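Local coordinates for protein aminotransferase, class I (Staphylococcus aureus, PDB 2O1B) that probably catalyses pyridoxal-5'-phosphate-dependent transamination between an amino acid and a 2-oxo acid, as class I aminotransferases do, at residues Val95-Arg100 against Tyr296-Tyr301; Pro169-Val174 against Ala208-Thr213; Asn103-Lys108 against Asn240-Ala245; Met322-Lys325 against Pro329-His332. All blocks are in the same frame, centred on the assembly; numbering follows the deposited sequence.

Contact 1: residues Val95-Arg100 against Tyr296-Tyr301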
loop_
_atom_site.group_PDB
_atom_site.type_symbol
_atom_site.label_atom_id
_atom_site.label_comp_id
_atom_site.label_asym_id
_atom_site.label_seq_id
_atom_site.Cartn_x
_atom_site.Cartn_y
_atom_site.Cartn_z
ATOM N N VAL A 95 17.828 -9.446 7.947
ATOM C CA VAL A 95 18.386 -10.050 9.169
ATOM C C VAL A 95 19.888 -9.816 9.278
ATOM O O VAL A 95 20.401 -9.596 10.379
ATOM C CB VAL A 95 18.045 -11.570 9.336
ATOM C CG1 VAL A 95 16.547 -11.817 9.200
ATOM C CG2 VAL A 95 18.818 -12.435 8.365
ATOM N N ASP A 96 20.582 -9.865 8.135
ATOM C CA ASP A 96 22.020 -9.583 8.064
ATOM C C ASP A 96 22.337 -8.156 8.502
ATOM O O ASP A 96 23.298 -7.924 9.239
ATOM C CB ASP A 96 22.554 -9.775 6.643
ATOM C CG ASP A 96 22.648 -11.246 6.218
ATOM O OD1 ASP A 96 22.409 -12.166 7.040
ATOM O OD2 ASP A 96 22.966 -11.473 5.031
ATOM N N PHE A 97 21.541 -7.202 8.013
ATOM C CA PHE A 97 21.675 -5.794 8.389
ATOM C C PHE A 97 21.515 -5.652 9.901
ATOM O O PHE A 97 22.415 -5.157 10.582
ATOM C CB PHE A 97 20.638 -4.968 7.621
ATOM C CG PHE A 97 20.661 -3.490 7.921
ATOM C CD1 PHE A 97 21.579 -2.651 7.294
ATOM C CD2 PHE A 97 19.720 -2.928 8.774
ATOM C CE1 PHE A 97 21.586 -1.271 7.549
ATOM C CE2 PHE A 97 19.724 -1.552 9.032
ATOM C CZ PHE A 97 20.658 -0.726 8.408
ATOM N N TYR A 98 20.391 -6.123 10.437
ATOM C CA TYR A 98 20.181 -6.053 11.880
ATOM C C TYR A 98 21.256 -6.737 12.724
ATOM O O TYR A 98 21.627 -6.226 13.785
ATOM C CB TYR A 98 18.765 -6.487 12.262
ATOM C CG TYR A 98 17.910 -5.274 12.527
ATOM C CD1 TYR A 98 17.546 -4.411 11.485
ATOM C CD2 TYR A 98 17.513 -4.955 13.822
ATOM C CE1 TYR A 98 16.784 -3.262 11.737
ATOM C CE2 TYR A 98 16.739 -3.822 14.079
ATOM C CZ TYR A 98 16.385 -2.981 13.036
ATOM O OH TYR A 98 15.634 -1.860 13.298
ATOM N N GLN A 99 21.784 -7.859 12.236
ATOM C CA GLN A 99 22.860 -8.559 12.924
ATOM C C GLN A 99 24.139 -7.720 13.003
ATOM O O GLN A 99 24.667 -7.500 14.092
ATOM C CB GLN A 99 23.155 -9.923 12.270
ATOM C CG GLN A 99 24.209 -10.745 13.012
ATOM C CD GLN A 99 23.779 -11.112 14.419
ATOM O OE1 GLN A 99 22.731 -11.730 14.628
ATOM N NE2 GLN A 99 24.584 -10.732 15.391
ATOM N N ARG A 100 24.649 -7.260 11.862
ATOM C CA ARG A 100 25.898 -6.491 11.902
ATOM C C ARG A 100 25.707 -5.054 12.406
ATOM O O ARG A 100 26.650 -4.454 12.913
ATOM C CB ARG A 100 26.668 -6.545 10.571
ATOM C CG ARG A 100 25.954 -5.922 9.410
ATOM C CD ARG A 100 26.816 -5.889 8.153
ATOM N NE ARG A 100 26.207 -4.957 7.207
ATOM C CZ ARG A 100 25.292 -5.277 6.293
ATOM N NH1 ARG A 100 24.877 -6.530 6.145
ATOM N NH2 ARG A 100 24.795 -4.330 5.516
ATOM N N TYR A 296 20.273 -4.544 -2.503
ATOM C CA TYR A 296 21.570 -3.983 -2.833
ATOM C C TYR A 296 21.937 -2.881 -1.846
ATOM O O TYR A 296 23.064 -2.835 -1.378
ATOM C CB TYR A 296 21.572 -3.451 -4.258
ATOM C CG TYR A 296 22.959 -3.191 -4.762
ATOM C CD1 TYR A 296 23.502 -1.907 -4.737
ATOM C CD2 TYR A 296 23.750 -4.236 -5.230
ATOM C CE1 TYR A 296 24.785 -1.674 -5.190
ATOM C CE2 TYR A 296 25.027 -4.012 -5.688
ATOM C CZ TYR A 296 25.535 -2.732 -5.666
ATOM O OH TYR A 296 26.806 -2.522 -6.124
ATOM N N ALA A 297 20.966 -2.031 -1.499
ATOM C CA ALA A 297 21.209 -0.917 -0.587
ATOM C C ALA A 297 21.657 -1.408 0.783
ATOM O O ALA A 297 22.705 -1.000 1.281
ATOM C CB ALA A 297 19.979 -0.038 -0.471
ATOM N N LEU A 298 20.855 -2.291 1.374
ATOM C CA LEU A 298 21.116 -2.840 2.701
ATOM C C LEU A 298 22.439 -3.561 2.792
ATOM O O LEU A 298 23.162 -3.401 3.770
ATOM C CB LEU A 298 19.979 -3.779 3.123
ATOM C CG LEU A 298 18.652 -3.068 3.404
ATOM C CD1 LEU A 298 17.498 -4.067 3.468
ATOM C CD2 LEU A 298 18.764 -2.288 4.698
ATOM N N ASN A 299 22.752 -4.347 1.767
ATOM C CA ASN A 299 23.990 -5.121 1.748
ATOM C C ASN A 299 25.262 -4.294 1.610
ATOM O O ASN A 299 26.305 -4.675 2.133
ATOM C CB ASN A 299 23.959 -6.178 0.636
ATOM C CG ASN A 299 23.046 -7.353 0.956
ATOM O OD1 ASN A 299 22.674 -8.110 0.055
ATOM N ND2 ASN A 299 22.675 -7.515 2.231
ATOM N N HIS A 300 25.195 -3.174 0.903
ATOM C CA HIS A 300 26.440 -2.507 0.496
ATOM C C HIS A 300 26.670 -1.092 1.016
ATOM O O HIS A 300 27.743 -0.530 0.785
ATOM C CB HIS A 300 26.565 -2.508 -1.026
ATOM C CG HIS A 300 26.657 -3.873 -1.619
ATOM N ND1 HIS A 300 25.601 -4.474 -2.270
ATOM C CD2 HIS A 300 27.683 -4.755 -1.668
ATOM C CE1 HIS A 300 25.973 -5.670 -2.693
ATOM N NE2 HIS A 300 27.227 -5.869 -2.332
ATOM N N TYR A 301 25.695 -0.514 1.717
ATOM C CA TYR A 301 25.782 0.923 2.030
ATOM C C TYR A 301 25.842 1.326 3.508
ATOM O O TYR A 301 25.327 2.373 3.899
ATOM C CB TYR A 301 24.714 1.708 1.261
ATOM C CG TYR A 301 24.973 1.735 -0.232
ATOM C CD1 TYR A 301 24.503 0.715 -1.061
ATOM C CD2 TYR A 301 25.690 2.778 -0.811
ATOM C CE1 TYR A 301 24.748 0.732 -2.432
ATOM C CE2 TYR A 301 25.937 2.808 -2.179
ATOM C CZ TYR A 301 25.458 1.788 -2.981
ATOM O OH TYR A 301 25.698 1.827 -4.331
HETATM O O HOH W 1 22.211 -10.495 2.613
HETATM O O HOH W 2 22.342 -6.681 4.734
#
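The CD2 methyl of L298 sits over one face of the F97 ring, displaced toward its rim, with 3.8 Å from CD2 of L298 to CD1 of F97. It lies 4.0 Å from the ring centroid and almost straight above the face, a CH-pi contact in which the two side chains cross at about a right angle. What brings the ring there is its first torsion: CG is anti to the backbone N (chi1 180°), and the plane is presented to the leucine. One turn further on, R100 arches back over its own helix, the guanidinium riding above CA of F97. Its NH2 reaches O of L298 at 2.6 Å, near the guanidinium plane, but the bond is bent (127° at the hydrogen) and weak. The stronger hold on this arginine is the salt bridge from NE to D302, just past the second segment. Water extends the polar side of the contact: one molecule donates to OD2 of D96 (2.7 Å) and accepts from ND2 of N299 (3.0 Å), while another accepts from NH1 of R100 and, weakly, from the same ND2. The helical pieces 95-100 and 296-300 run in roughly the same direction, their axes 9.6 Å apart at closest and crossing at 26°. Beyond them, L305 of helix 302-325 also packs on F97, Y249 of strand 245-250 meets its ring edge-to-face, and F90 of helix 88-102 touches L298.

Contact 2: residues Pro169-Val174 against Ala208-Thr213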
loop_
_atom_site.group_PDB
_atom_site.type_symbol
_atom_site.label_atom_id
_atom_site.label_comp_id
_atom_site.label_asym_id
_atom_site.label_seq_id
_atom_site.Cartn_x
_atom_site.Cartn_y
_atom_site.Cartn_z
ATOM N N PRO A 169 10.201 9.145 27.939
ATOM C CA PRO A 169 8.960 8.831 28.642
ATOM C C PRO A 169 9.161 8.825 30.147
ATOM O O PRO A 169 10.244 8.477 30.628
ATOM C CB PRO A 169 8.628 7.411 28.165
ATOM C CG PRO A 169 9.462 7.198 26.934
ATOM C CD PRO A 169 10.692 7.992 27.169
ATOM N N ASP A 170 8.129 9.224 30.882
ATOM C CA ASP A 170 8.137 9.072 32.325
ATOM C C ASP A 170 6.920 8.248 32.705
ATOM O O ASP A 170 5.812 8.778 32.880
ATOM C CB ASP A 170 8.129 10.420 33.052
ATOM C CG ASP A 170 8.307 10.267 34.566
ATOM O OD1 ASP A 170 8.583 11.272 35.245
ATOM O OD2 ASP A 170 8.185 9.141 35.087
ATOM N N TRP A 171 7.147 6.944 32.825
ATOM C CA TRP A 171 6.079 5.984 33.003
ATOM C C TRP A 171 5.332 6.184 34.319
ATOM O O TRP A 171 4.142 5.877 34.415
ATOM C CB TRP A 171 6.622 4.556 32.872
ATOM C CG TRP A 171 7.396 4.322 31.597
ATOM C CD1 TRP A 171 8.730 4.053 31.494
ATOM C CD2 TRP A 171 6.887 4.343 30.256
ATOM N NE1 TRP A 171 9.084 3.899 30.174
ATOM C CE2 TRP A 171 7.974 4.077 29.392
ATOM C CE3 TRP A 171 5.621 4.560 29.699
ATOM C CZ2 TRP A 171 7.829 4.012 28.002
ATOM C CZ3 TRP A 171 5.480 4.506 28.322
ATOM C CH2 TRP A 171 6.582 4.235 27.484
ATOM N N SER A 172 6.020 6.724 35.320
ATOM C CA SER A 172 5.403 6.974 36.623
ATOM C C SER A 172 4.391 8.120 36.574
ATOM O O SER A 172 3.547 8.243 37.463
ATOM C CB SER A 172 6.468 7.244 37.691
ATOM O OG SER A 172 6.972 8.569 37.599
ATOM N N LYS A 173 4.480 8.949 35.533
ATOM C CA LYS A 173 3.575 10.085 35.374
ATOM C C LYS A 173 2.357 9.785 34.489
ATOM O O LYS A 173 1.417 10.583 34.441
ATOM C CB LYS A 173 4.336 11.303 34.846
ATOM C CG LYS A 173 5.185 12.022 35.886
ATOM C CD LYS A 173 6.107 13.033 35.200
ATOM C CE LYS A 173 7.115 13.646 36.173
ATOM N NZ LYS A 173 6.674 14.969 36.687
ATOM N N VAL A 174 2.372 8.651 33.783
ATOM C CA VAL A 174 1.181 8.195 33.056
ATOM C C VAL A 174 0.136 7.733 34.079
ATOM O O VAL A 174 0.454 6.967 34.996
ATOM C CB VAL A 174 1.486 7.043 32.057
ATOM C CG1 VAL A 174 0.263 6.743 31.177
ATOM C CG2 VAL A 174 2.693 7.377 31.173
ATOM N N ALA A 208 10.871 -3.404 30.668
ATOM C CA ALA A 208 10.578 -3.871 32.023
ATOM C C ALA A 208 9.200 -3.418 32.505
ATOM O O ALA A 208 8.529 -4.136 33.244
ATOM C CB ALA A 208 11.657 -3.422 32.993
ATOM N N LYS A 209 8.776 -2.228 32.089
ATOM C CA LYS A 209 7.468 -1.708 32.486
ATOM C C LYS A 209 6.309 -2.521 31.883
ATOM O O LYS A 209 5.286 -2.714 32.545
ATOM C CB LYS A 209 7.349 -0.223 32.127
ATOM C CG LYS A 209 6.042 0.463 32.564
ATOM C CD LYS A 209 6.041 0.834 34.044
ATOM C CE LYS A 209 4.744 1.513 34.427
ATOM N NZ LYS A 209 3.809 0.588 35.107
ATOM N N PHE A 210 6.481 -3.004 30.644
ATOM C CA PHE A 210 5.377 -3.653 29.916
ATOM C C PHE A 210 5.532 -5.147 29.605
ATOM O O PHE A 210 4.637 -5.749 28.999
ATOM C CB PHE A 210 5.006 -2.859 28.641
ATOM C CG PHE A 210 4.625 -1.435 28.919
ATOM C CD1 PHE A 210 3.423 -1.135 29.544
ATOM C CD2 PHE A 210 5.493 -0.394 28.604
ATOM C CE1 PHE A 210 3.075 0.170 29.828
ATOM C CE2 PHE A 210 5.154 0.917 28.894
ATOM C CZ PHE A 210 3.946 1.201 29.499
ATOM N N LYS A 211 6.645 -5.753 30.005
ATOM C CA LYS A 211 6.805 -7.197 29.812
ATOM C C LYS A 211 5.820 -7.916 30.739
ATOM O O LYS A 211 5.668 -7.541 31.903
ATOM C CB LYS A 211 8.259 -7.650 30.037
ATOM C CG LYS A 211 8.463 -9.172 30.115
ATOM C CD LYS A 211 9.944 -9.601 30.041
ATOM C CE LYS A 211 10.818 -8.940 31.106
ATOM N NZ LYS A 211 10.428 -9.280 32.505
ATOM N N GLY A 212 5.124 -8.915 30.199
ATOM C CA GLY A 212 4.111 -9.640 30.966
ATOM C C GLY A 212 2.785 -8.910 31.112
ATOM O O GLY A 212 1.919 -9.335 31.877
ATOM N N THR A 213 2.632 -7.793 30.398
ATOM C CA THR A 213 1.332 -7.132 30.283
ATOM C C THR A 213 0.867 -7.410 28.859
ATOM O O THR A 213 1.611 -8.005 28.087
ATOM C CB THR A 213 1.420 -5.605 30.537
ATOM O OG1 THR A 213 2.283 -4.995 29.568
ATOM C CG2 THR A 213 1.943 -5.311 31.943
#
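Aromatic packing carries the contact between W171 and F210, a T-shaped pair in which the phenylalanine supplies the edge and the indole the face. CE2 of F210 comes within 3.6 Å of CZ3 of W171; the centroid of the six-membered indole ring is 5.0 Å from that of F210, with the planes at 87°. P169 lays its CB against the opposite face of the indole, which is therefore held between a proline and a ring edge. Aliphatic packing adds K209: its chain, bent at chi2 (79°), brings CE to 3.9 Å from CB of W171, while its CG lies over the centre of the F210 ring. The contact joins the loop between strand 156-161 and helix 176-181 to the C-terminal end of helix 200-210, on one flank of the seven-stranded mixed sheet of the PLP-binding fold, where I185 of strand 182-187 touches both aromatic residues. No hydrogen bond crosses between the two segments; each has its own. OG of S172 donates to OD2 of D170 at 2.8 Å, on the syn side of the carboxylate though 30° out of its plane. After the helix, a type II beta turn runs from F210 to T213, with G212 at positive phi, and O of F210 receives both N and OG1 of T213 from the same face of its plane.

Contact 3: residues Asn103-Lys108 against Asn240-Ala245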
loop_
_atom_site.group_PDB
_atom_site.type_symbol
_atom_site.label_atom_id
_atom_site.label_comp_id
_atom_site.label_asym_id
_atom_site.label_seq_id
_atom_site.Cartn_x
_atom_site.Cartn_y
_atom_site.Cartn_z
ATOM N N ASN A 103 23.539 -6.224 16.446
ATOM C CA ASN A 103 23.710 -7.552 17.070
ATOM C C ASN A 103 22.375 -8.185 17.494
ATOM O O ASN A 103 22.261 -8.789 18.566
ATOM C CB ASN A 103 24.724 -7.512 18.232
ATOM C CG ASN A 103 25.262 -8.899 18.594
ATOM O OD1 ASN A 103 25.400 -9.774 17.733
ATOM N ND2 ASN A 103 25.577 -9.100 19.875
ATOM N N VAL A 104 21.368 -8.021 16.635
ATOM C CA VAL A 104 20.034 -8.549 16.865
ATOM C C VAL A 104 19.816 -9.727 15.933
ATOM O O VAL A 104 19.903 -9.574 14.709
ATOM C CB VAL A 104 18.936 -7.489 16.598
ATOM C CG1 VAL A 104 17.550 -8.099 16.742
ATOM C CG2 VAL A 104 19.085 -6.292 17.536
ATOM N N THR A 105 19.540 -10.889 16.521
ATOM C CA THR A 105 19.259 -12.102 15.755
ATOM C C THR A 105 17.775 -12.189 15.440
ATOM O O THR A 105 16.930 -12.183 16.353
ATOM C CB THR A 105 19.663 -13.380 16.514
ATOM O OG1 THR A 105 18.888 -13.483 17.716
ATOM C CG2 THR A 105 21.124 -13.349 16.869
ATOM N N LEU A 106 17.464 -12.268 14.151
ATOM C CA LEU A 106 16.083 -12.347 13.698
ATOM C C LEU A 106 15.843 -13.550 12.804
ATOM O O LEU A 106 16.708 -13.921 12.009
ATOM C CB LEU A 106 15.733 -11.095 12.918
ATOM C CG LEU A 106 15.873 -9.791 13.672
ATOM C CD1 LEU A 106 15.968 -8.700 12.641
ATOM C CD2 LEU A 106 14.706 -9.605 14.625
ATOM N N ASP A 107 14.659 -14.145 12.938
ATOM C CA ASP A 107 14.233 -15.235 12.061
ATOM C C ASP A 107 13.526 -14.673 10.821
ATOM O O ASP A 107 12.601 -13.870 10.936
ATOM C CB ASP A 107 13.320 -16.208 12.816
ATOM C CG ASP A 107 12.876 -17.386 11.952
ATOM O OD1 ASP A 107 12.086 -17.182 11.001
ATOM O OD2 ASP A 107 13.318 -18.518 12.230
ATOM N N LYS A 108 13.953 -15.122 9.644
ATOM C CA LYS A 108 13.439 -14.596 8.374
ATOM C C LYS A 108 11.937 -14.779 8.165
ATOM O O LYS A 108 11.285 -13.933 7.557
ATOM C CB LYS A 108 14.172 -15.227 7.197
ATOM C CG LYS A 108 15.641 -14.909 7.105
ATOM C CD LYS A 108 16.201 -15.366 5.753
ATOM C CE LYS A 108 16.355 -16.882 5.666
ATOM N NZ LYS A 108 15.044 -17.528 5.372
ATOM N N ASN A 240 15.169 -8.933 26.059
ATOM C CA ASN A 240 13.704 -9.127 26.061
ATOM C C ASN A 240 12.914 -8.189 25.124
ATOM O O ASN A 240 11.680 -8.210 25.128
ATOM C CB ASN A 240 13.107 -9.048 27.490
ATOM C CG ASN A 240 13.788 -9.982 28.480
ATOM O OD1 ASN A 240 13.983 -11.165 28.203
ATOM N ND2 ASN A 240 14.138 -9.454 29.654
ATOM N N GLY A 241 13.619 -7.387 24.321
ATOM C CA GLY A 241 12.984 -6.449 23.383
ATOM C C GLY A 241 11.928 -7.075 22.482
ATOM O O GLY A 241 10.819 -6.542 22.341
ATOM N N LYS A 242 12.272 -8.211 21.879
ATOM C CA LYS A 242 11.376 -8.906 20.957
ATOM C C LYS A 242 10.130 -9.474 21.635
ATOM O O LYS A 242 9.164 -9.820 20.956
ATOM C CB LYS A 242 12.120 -10.012 20.203
ATOM C CG LYS A 242 13.213 -9.493 19.273
ATOM C CD LYS A 242 13.706 -10.561 18.292
ATOM C CE LYS A 242 14.270 -11.781 19.000
ATOM N NZ LYS A 242 14.701 -12.813 18.007
ATOM N N ASP A 243 10.150 -9.573 22.960
ATOM C CA ASP A 243 8.997 -10.072 23.711
ATOM C C ASP A 243 7.867 -9.062 23.764
ATOM O O ASP A 243 6.707 -9.424 23.961
ATOM C CB ASP A 243 9.395 -10.404 25.143
ATOM C CG ASP A 243 10.292 -11.619 25.248
ATOM O OD1 ASP A 243 10.691 -12.202 24.216
ATOM O OD2 ASP A 243 10.604 -11.985 26.393
ATOM N N VAL A 244 8.210 -7.787 23.620
ATOM C CA VAL A 244 7.219 -6.714 23.765
ATOM C C VAL A 244 7.048 -5.868 22.506
ATOM O O VAL A 244 6.006 -5.243 22.328
ATOM C CB VAL A 244 7.554 -5.746 24.927
ATOM C CG1 VAL A 244 7.663 -6.486 26.253
ATOM C CG2 VAL A 244 8.835 -4.961 24.621
ATOM N N ALA A 245 8.066 -5.844 21.653
ATOM C CA ALA A 245 8.149 -4.828 20.608
ATOM C C ALA A 245 8.466 -5.320 19.200
ATOM O O ALA A 245 9.074 -6.385 19.007
ATOM C CB ALA A 245 9.172 -3.762 21.000
#
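The ammonium group of K242 has two partners: NZ donates to the backbone O of T105 at 2.8 Å and forms a salt bridge with OE1 of E111. The first bond is well directed, for the nitrogen lies nearly along the C=O axis of T105, with an angle of 163° at the oxygen. The lysine reaches the carbonyl by a chain that is extended except for a single bend at chi3 (-59°), which turns CE and NZ toward the loop. On the way, CD of K242 rests against CD2 of L106 at 3.9 Å, so a methyl group packs on the aliphatic part of the chain while the oxygen of the preceding residue takes its charged end. The L106 side chain leans toward the lysine although its CB starts off at an angle to it, and it also touches Y98 of helix 88-102. E111 has a second task, since its OE1 accepts from N of D107 as well; D107 in turn uses OD1 to receive N of E109 and N of D110. Segment 103-108 leads from helix 88-102 to strand 112-115, and K242 belongs to the short, weakly bonded helix 241-244 that precedes strand 245-250. With both a carboxylate and a peptide oxygen around it, the lysine would be expected to stay protonated, joining these two connections by one charged group at the protein surface.

Contact 4: residues Met322-Lys325 against Pro329-His332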
loop_
_atom_site.group_PDB
_atom_site.type_symbol
_atom_site.label_atom_id
_atom_site.label_comp_id
_atom_site.label_asym_id
_atom_site.label_seq_id
_atom_site.Cartn_x
_atom_site.Cartn_y
_atom_site.Cartn_z
HETATM N N MSE A 322 24.883 29.391 14.889
HETATM C CA MSE A 322 24.213 30.628 14.486
HETATM C C MSE A 322 23.094 31.004 15.458
HETATM O O MSE A 322 22.987 32.154 15.871
HETATM C CB MSE A 322 23.627 30.495 13.074
HETATM C CG MSE A 322 24.655 30.388 11.955
HETATM SE SE MSE A 322 25.845 31.926 11.858
HETATM C CE MSE A 322 24.540 33.343 11.513
ATOM N N LEU A 323 22.261 30.028 15.815
ATOM C CA LEU A 323 21.125 30.288 16.694
ATOM C C LEU A 323 21.575 30.661 18.104
ATOM O O LEU A 323 21.106 31.647 18.670
ATOM C CB LEU A 323 20.165 29.094 16.719
ATOM C CG LEU A 323 19.414 28.744 15.425
ATOM C CD1 LEU A 323 18.573 27.484 15.606
ATOM C CD2 LEU A 323 18.542 29.903 14.923
ATOM N N ALA A 324 22.501 29.882 18.652
ATOM C CA ALA A 324 22.985 30.091 20.014
ATOM C C ALA A 324 23.685 31.441 20.192
ATOM O O ALA A 324 23.534 32.093 21.225
ATOM C CB ALA A 324 23.896 28.942 20.433
ATOM N N LYS A 325 24.438 31.859 19.176
ATOM C CA LYS A 325 25.167 33.124 19.213
ATOM C C LYS A 325 24.238 34.339 19.280
ATOM O O LYS A 325 24.586 35.370 19.877
ATOM C CB LYS A 325 26.090 33.249 18.003
ATOM C CG LYS A 325 27.435 32.548 18.166
ATOM C CD LYS A 325 28.410 32.980 17.072
ATOM C CE LYS A 325 29.738 32.215 17.142
ATOM N NZ LYS A 325 29.618 30.802 16.673
ATOM N N PRO A 329 16.289 30.662 21.384
ATOM C CA PRO A 329 16.095 29.421 22.157
ATOM C C PRO A 329 15.627 28.210 21.327
ATOM O O PRO A 329 14.579 28.258 20.678
ATOM C CB PRO A 329 15.017 29.803 23.174
ATOM C CG PRO A 329 14.253 30.903 22.516
ATOM C CD PRO A 329 15.222 31.646 21.633
ATOM N N PHE A 330 16.413 27.135 21.357
ATOM C CA PHE A 330 16.072 25.900 20.658
ATOM C C PHE A 330 16.353 24.693 21.561
ATOM O O PHE A 330 17.010 24.818 22.605
ATOM C CB PHE A 330 16.872 25.799 19.347
ATOM C CG PHE A 330 18.374 25.800 19.544
ATOM C CD1 PHE A 330 19.070 24.609 19.692
ATOM C CD2 PHE A 330 19.085 26.997 19.594
ATOM C CE1 PHE A 330 20.461 24.607 19.886
ATOM C CE2 PHE A 330 20.461 27.005 19.784
ATOM C CZ PHE A 330 21.152 25.815 19.927
ATOM N N VAL A 331 15.851 23.533 21.161
ATOM C CA VAL A 331 16.221 22.277 21.798
ATOM C C VAL A 331 17.295 21.629 20.919
ATOM O O VAL A 331 17.060 21.339 19.744
ATOM C CB VAL A 331 14.988 21.369 22.024
ATOM C CG1 VAL A 331 15.391 19.977 22.484
ATOM C CG2 VAL A 331 14.050 22.016 23.038
ATOM N N HIS A 332 18.488 21.460 21.486
ATOM C CA HIS A 332 19.615 20.830 20.792
ATOM C C HIS A 332 19.184 19.474 20.218
ATOM O O HIS A 332 18.578 18.657 20.924
ATOM C CB HIS A 332 20.805 20.690 21.765
ATOM C CG HIS A 332 21.987 19.959 21.205
ATOM N ND1 HIS A 332 22.453 18.781 21.750
ATOM C CD2 HIS A 332 22.809 20.244 20.168
ATOM C CE1 HIS A 332 23.505 18.368 21.065
ATOM N NE2 HIS A 332 23.741 19.238 20.098
#
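Apolar packing carries most of the contact, and F330 is its centre: its ring reaches back to L323 and A324 at the end of the preceding helix. CB of L323 lies 3.7 Å from CD2 of F330, approaching obliquely to the ring, and CD1 of L323 adds a looser touch on the same carbon. CB of A324 is 4.0 Å from CE2 of F330. The ring is brought round by a first torsion that places CG between the backbone N and the carbonyl carbon (chi1 60°), which swings it toward the helix.

Backbone contact comes next. N and CA of A324 lie at the edge of the phenylalanine ring, near its plane, with N of A324 at 3.7 Å from CE2 of F330. The ring rim thus meets the main chain of the helix as well as its side chains, and no hydrogen bond joins the two segments.

The contact closes a tight helix-to-strand connection, just three residues lying between segments 322-325 and 329-332. Strand 330-331 lies at an edge, within this chain, of the four-stranded antiparallel sheet; V331, and P329 just before the strand, make backbone hydrogen bonds to W340 and E342 of strand 338-342. V339 of that strand and E320 of helix 302-325 also touch F330, and helix 388-397 packs on M322, here selenomethionine.

Overall arrangement
Contacts 1, 2 and 3 form a chain of touching pieces. Helix 88-102 carries the first segment of contact 1 straight into that of contact 3, where CB of Y98 meets CD1 of L106 at 3.6 Å, and CA of K211 in contact 2 packs on CG1 of V244 in contact 3 at 3.7 Å. Contacts 1 and 2 themselves stay about 17 Å apart at their nearest atoms. Contact 4 touches none of them: its nearest atoms are about 13 Å from contact 2 and about 24 Å from contact 3, which lies across the chain's centre. The side chain of L298 in contact 1 is about 12 Å from a bound pyridoxal-5'-phosphate; none of the contacts supplies a residue to its pocket.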